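Local structure of Tautomerase_3 domain-containing protein (Corynebacterium halotolerans YIM 70093 = DSM 44683, 7M58) at residues 11-14 and 15-18; 50-54 and 55-59. The protein is a cis-3-chloroacrylic acid dehalogenase family member of the tautomerase superfamily, and probably acts as a hydrolase or tautomerase on small organic acids. All coordinates share one frame; numbering follows the deposited sequence.

Interaction 1: residues 11-14 and 15-18; sequences LIDQ and ERRA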
loop_
_atom_site.group_PDB
_atom_site.type_symbol
_atom_site.label_atom_id
_atom_site.label_comp_id
_atom_site.label_asym_id
_atom_site.label_seq_id
_atom_site.Cartn_x
_atom_site.Cartn_y
_atom_site.Cartn_z
ATOM N N LEU A 11 -0.113 4.863 20.001
ATOM C CA LEU A 11 -0.052 3.484 20.476
ATOM C C LEU A 11 1.382 2.999 20.592
ATOM O O LEU A 11 1.721 2.278 21.536
ATOM C CB LEU A 11 -0.852 2.552 19.569
ATOM C CG LEU A 11 -0.727 1.072 19.940
ATOM C CD1 LEU A 11 -1.455 0.809 21.263
ATOM C CD2 LEU A 11 -1.304 0.203 18.825
ATOM N N ILE A 12 2.236 3.360 19.647
ATOM C CA ILE A 12 3.609 2.890 19.646
ATOM C C ILE A 12 4.515 4.078 19.945
ATOM O O ILE A 12 4.761 4.910 19.062
ATOM C CB ILE A 12 3.975 2.217 18.321
ATOM C CG1 ILE A 12 2.868 1.214 17.950
ATOM C CG2 ILE A 12 5.337 1.528 18.450
ATOM C CD1 ILE A 12 3.058 0.418 16.639
ATOM N N ASP A 13 4.967 4.168 21.208
ATOM C CA ASP A 13 6.155 4.905 21.671
ATOM C C ASP A 13 7.231 5.085 20.621
ATOM O O ASP A 13 7.384 4.240 19.738
ATOM C CB ASP A 13 6.851 4.125 22.796
ATOM C CG ASP A 13 6.537 4.631 24.144
ATOM O OD1 ASP A 13 5.906 5.693 24.238
ATOM O OD2 ASP A 13 6.902 3.932 25.117
ATOM N N GLN A 14 8.061 6.112 20.757
ATOM C CA GLN A 14 9.272 6.128 19.947
ATOM C C GLN A 14 10.215 4.983 20.317
ATOM O O GLN A 14 10.878 4.416 19.437
ATOM C CB GLN A 14 9.979 7.473 20.045
ATOM C CG GLN A 14 11.195 7.548 19.144
ATOM C CD GLN A 14 10.850 7.313 17.674
ATOM O OE1 GLN A 14 9.870 7.842 17.156
ATOM N NE2 GLN A 14 11.656 6.507 17.001
ATOM N N GLU A 15 10.280 4.600 21.597
ATOM C CA GLU A 15 11.202 3.526 21.946
ATOM C C GLU A 15 10.643 2.142 21.656
ATOM O O GLU A 15 11.422 1.196 21.492
ATOM C CB GLU A 15 11.599 3.579 23.420
ATOM C CG GLU A 15 10.774 2.669 24.315
ATOM C CD GLU A 15 11.124 2.817 25.786
ATOM O OE1 GLU A 15 12.202 2.301 26.162
ATOM O OE2 GLU A 15 10.338 3.427 26.556
ATOM N N ARG A 16 9.321 2.013 21.583
ATOM C CA ARG A 16 8.676 0.785 21.152
ATOM C C ARG A 16 8.657 0.715 19.629
ATOM O O ARG A 16 8.734 -0.367 19.059
ATOM C CB ARG A 16 7.256 0.794 21.710
ATOM C CG ARG A 16 7.150 0.681 23.247
ATOM C CD ARG A 16 6.170 -0.324 23.865
ATOM N NE ARG A 16 6.357 -0.416 25.320
ATOM C CZ ARG A 16 5.552 -1.101 26.143
ATOM N NH1 ARG A 16 4.442 -1.683 25.672
ATOM N NH2 ARG A 16 5.811 -1.147 27.453
ATOM N N ARG A 17 8.641 1.862 18.943
ATOM C CA ARG A 17 8.915 1.889 17.504
ATOM C C ARG A 17 10.309 1.373 17.213
ATOM O O ARG A 17 10.524 0.665 16.227
ATOM C CB ARG A 17 8.791 3.307 16.919
ATOM C CG ARG A 17 7.422 3.893 16.716
ATOM C CD ARG A 17 7.640 5.288 16.123
ATOM N NE ARG A 17 6.426 5.993 15.713
ATOM C CZ ARG A 17 6.404 7.256 15.299
ATOM N NH1 ARG A 17 7.528 7.962 15.246
ATOM N NH2 ARG A 17 5.267 7.814 14.922
ATOM N N ALA A 18 11.284 1.789 18.023
ATOM C CA ALA A 18 12.651 1.322 17.840
ATOM C C ALA A 18 12.739 -0.185 18.050
ATOM O O ALA A 18 13.427 -0.889 17.298
ATOM C CB ALA A 18 13.574 2.048 18.811
HETATM O O HOH W 1 4.050 4.675 15.754
#

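Interaction 2: residues 50-54 and 55-59; sequences ALFLA and GREAP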
loop_
_atom_site.group_PDB
_atom_site.type_symbol
_atom_site.label_atom_id
_atom_site.label_comp_id
_atom_site.label_asym_id
_atom_site.label_seq_id
_atom_site.Cartn_x
_atom_site.Cartn_y
_atom_site.Cartn_z
ATOM N N ALA A 50 -9.985 6.683 12.991
ATOM C CA ALA A 50 -9.679 6.427 11.595
ATOM C C ALA A 50 -9.612 4.950 11.255
ATOM O O ALA A 50 -9.523 4.610 10.062
ATOM C CB ALA A 50 -8.353 7.090 11.220
ATOM N N LEU A 51 -9.708 4.069 12.253
ATOM C CA LEU A 51 -9.531 2.636 12.066
ATOM C C LEU A 51 -10.814 1.913 12.451
ATOM O O LEU A 51 -11.301 2.060 13.574
ATOM C CB LEU A 51 -8.361 2.113 12.904
ATOM C CG LEU A 51 -7.629 0.869 12.361
ATOM C CD1 LEU A 51 -6.269 0.682 13.037
ATOM C CD2 LEU A 51 -8.445 -0.433 12.391
ATOM N N PHE A 52 -11.334 1.108 11.536
ATOM C CA PHE A 52 -12.568 0.370 11.749
ATOM C C PHE A 52 -12.332 -1.112 11.537
ATOM O O PHE A 52 -11.568 -1.501 10.649
ATOM C CB PHE A 52 -13.654 0.840 10.794
ATOM C CG PHE A 52 -14.125 2.243 11.048
ATOM C CD1 PHE A 52 -13.336 3.332 10.698
ATOM C CD2 PHE A 52 -15.374 2.482 11.581
ATOM C CE1 PHE A 52 -13.772 4.630 10.909
ATOM C CE2 PHE A 52 -15.818 3.795 11.784
ATOM C CZ PHE A 52 -15.016 4.857 11.448
ATOM N N LEU A 53 -12.991 -1.928 12.367
ATOM C CA LEU A 53 -13.044 -3.380 12.237
ATOM C C LEU A 53 -14.495 -3.829 12.250
ATOM O O LEU A 53 -15.230 -3.526 13.193
ATOM C CB LEU A 53 -12.294 -4.089 13.363
ATOM C CG LEU A 53 -10.773 -4.130 13.370
ATOM C CD1 LEU A 53 -10.193 -3.714 14.672
ATOM C CD2 LEU A 53 -10.440 -5.555 13.212
ATOM N N ALA A 54 -14.892 -4.584 11.226
ATOM C CA ALA A 54 -16.258 -5.084 11.108
ATOM C C ALA A 54 -17.255 -3.939 11.090
ATOM O O ALA A 54 -18.313 -4.011 11.708
ATOM C CB ALA A 54 -16.598 -6.062 12.233
ATOM N N GLY A 55 -16.900 -2.853 10.419
ATOM C CA GLY A 55 -17.800 -1.727 10.336
ATOM C C GLY A 55 -17.888 -0.891 11.599
ATOM O O GLY A 55 -18.651 0.083 11.628
ATOM N N ARG A 56 -17.149 -1.242 12.645
ATOM C CA ARG A 56 -17.218 -0.542 13.916
ATOM C C ARG A 56 -15.815 -0.066 14.265
ATOM O O ARG A 56 -14.816 -0.694 13.889
ATOM C CB ARG A 56 -17.791 -1.490 15.002
ATOM C CG ARG A 56 -19.267 -1.819 14.762
ATOM C CD ARG A 56 -19.772 -3.089 15.476
ATOM N NE ARG A 56 -20.498 -2.873 16.728
ATOM C CZ ARG A 56 -20.121 -3.355 17.917
ATOM N NH1 ARG A 56 -19.030 -4.108 18.017
ATOM N NH2 ARG A 56 -20.851 -3.110 19.008
ATOM N N GLU A 57 -15.742 1.026 15.016
ATOM C CA GLU A 57 -14.449 1.589 15.378
ATOM C C GLU A 57 -13.610 0.573 16.130
ATOM O O GLU A 57 -14.106 -0.143 16.999
ATOM C CB GLU A 57 -14.647 2.838 16.211
ATOM C CG GLU A 57 -15.241 3.982 15.431
ATOM C CD GLU A 57 -14.786 5.310 15.974
ATOM O OE1 GLU A 57 -15.545 6.297 15.825
ATOM O OE2 GLU A 57 -13.683 5.350 16.571
ATOM N N ALA A 58 -12.336 0.511 15.780
ATOM C CA ALA A 58 -11.437 -0.491 16.329
ATOM C C ALA A 58 -11.104 -0.232 17.799
ATOM O O ALA A 58 -11.218 0.896 18.281
ATOM C CB ALA A 58 -10.144 -0.504 15.522
ATOM N N PRO A 59 -10.668 -1.259 18.531
ATOM C CA PRO A 59 -10.030 -0.999 19.821
ATOM C C PRO A 59 -8.729 -0.253 19.594
ATOM O O PRO A 59 -8.089 -0.380 18.546
ATOM C CB PRO A 59 -9.767 -2.401 20.385
ATOM C CG PRO A 59 -9.675 -3.281 19.176
ATOM C CD PRO A 59 -10.650 -2.694 18.185
#

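Interaction 1: residues 11-14 and 15-18
I12 and R17 meet at the start of helix 14-31, the first helix after strand 2-8 in this tautomerase-superfamily fold, with D13 at the N-cap position. The tight side is the inner one. Methyl CG2 of I12 stands anti to its backbone N, over the first turn, 3.4 Å from R17 N and 3.6 Å from R17 CG. I12 also packs on V5 and F43 of the sheet. The turn is closed by R17 N to D13 O at 2.8 Å and A18 N to Q14 O at 3.0 Å. On the solvent side, where D13 and E15 are exposed, D13 CB packs on R16 CG at 3.5 Å; the D13 carboxylate makes no capping bond and lies alongside that of E15, OD2 3.8 Å from E15 OE2, two like charges that probably repel. R16 reaches away to a salt bridge with E94. The extended R17 chain ends in salt bridges from NH2 to D45 and to D47 of a second subunit. Water 1 accepts from R17 NE in the guanidinium plane and gives a weak bond to I12 O. The Q14 chain, bent at chi2 (58°), brings OE1 to R17 NH1 at 3.0 Å: NH1 lies in the amide carbonyl plane, OE1 27° out of the guanidinium plane, and the N-H...O angle is 136°.

Interaction 2: residues 50-54 and 55-59
A two-stranded beta hairpin, strands 51-53 and 56-57, is closed by a type I' turn from L53 to R56, with A54 and G55 at its corner, both at positive phi. L53 and R56 form the hydrogen-bonded pair next to the turn: L53 N reaches R56 O at 2.7 Å, nearly along the C=O axis, whereas R56 N comes to L53 O at 3.0 Å from above the carbonyl plane. Past the non-hydrogen-bonded pair of F52 and E57, A58 N bonds to L51 O at 2.9 Å with an N-H...O angle of 166°. The CB of A58 touches both leucines, 3.6 Å from L51 CD2 and 3.3 Å from L53 CD1; L53 CD1 also touches P59 CD, the two side chains crossing at about a right angle. In F52, chi1 of -67° sets CG anti to the carbonyl carbon, and ring atom CE2 lies 3.7 Å from E57 CG, the two side chains crossing obliquely. The F52 CA also makes a CA-H...O contact with R56 O. F52 packs on A21 of a third subunit, and L51 and F52 pair with an antiparallel strand of that chain. The type I' turn with its two-residue loop is characteristic of a tight beta hairpin, here one whose sheet runs on into the third subunit.

How the interactions relate
Interaction 1 precedes interaction 2 in the chain, and the rest of helix 14-31 and strand 40-46 lie between them. Within one subunit they do not touch: their centres lie 22 Å apart and their nearest atoms about 7 Å. In the trimer they meet between subunits. The 11-18 segment faces the 50-59 hairpin of a second subunit: Q14 packs on E57 of that hairpin, and its NE2 bonds to O of G49 of the same subunit, just before the hairpin. The hairpin in turn receives Q14, R17 and A21 of a third subunit. Helix start and hairpin are thus two sides of the same repeated interface, where R17 reaches D47 of the second subunit while A50 meets R17 of the third.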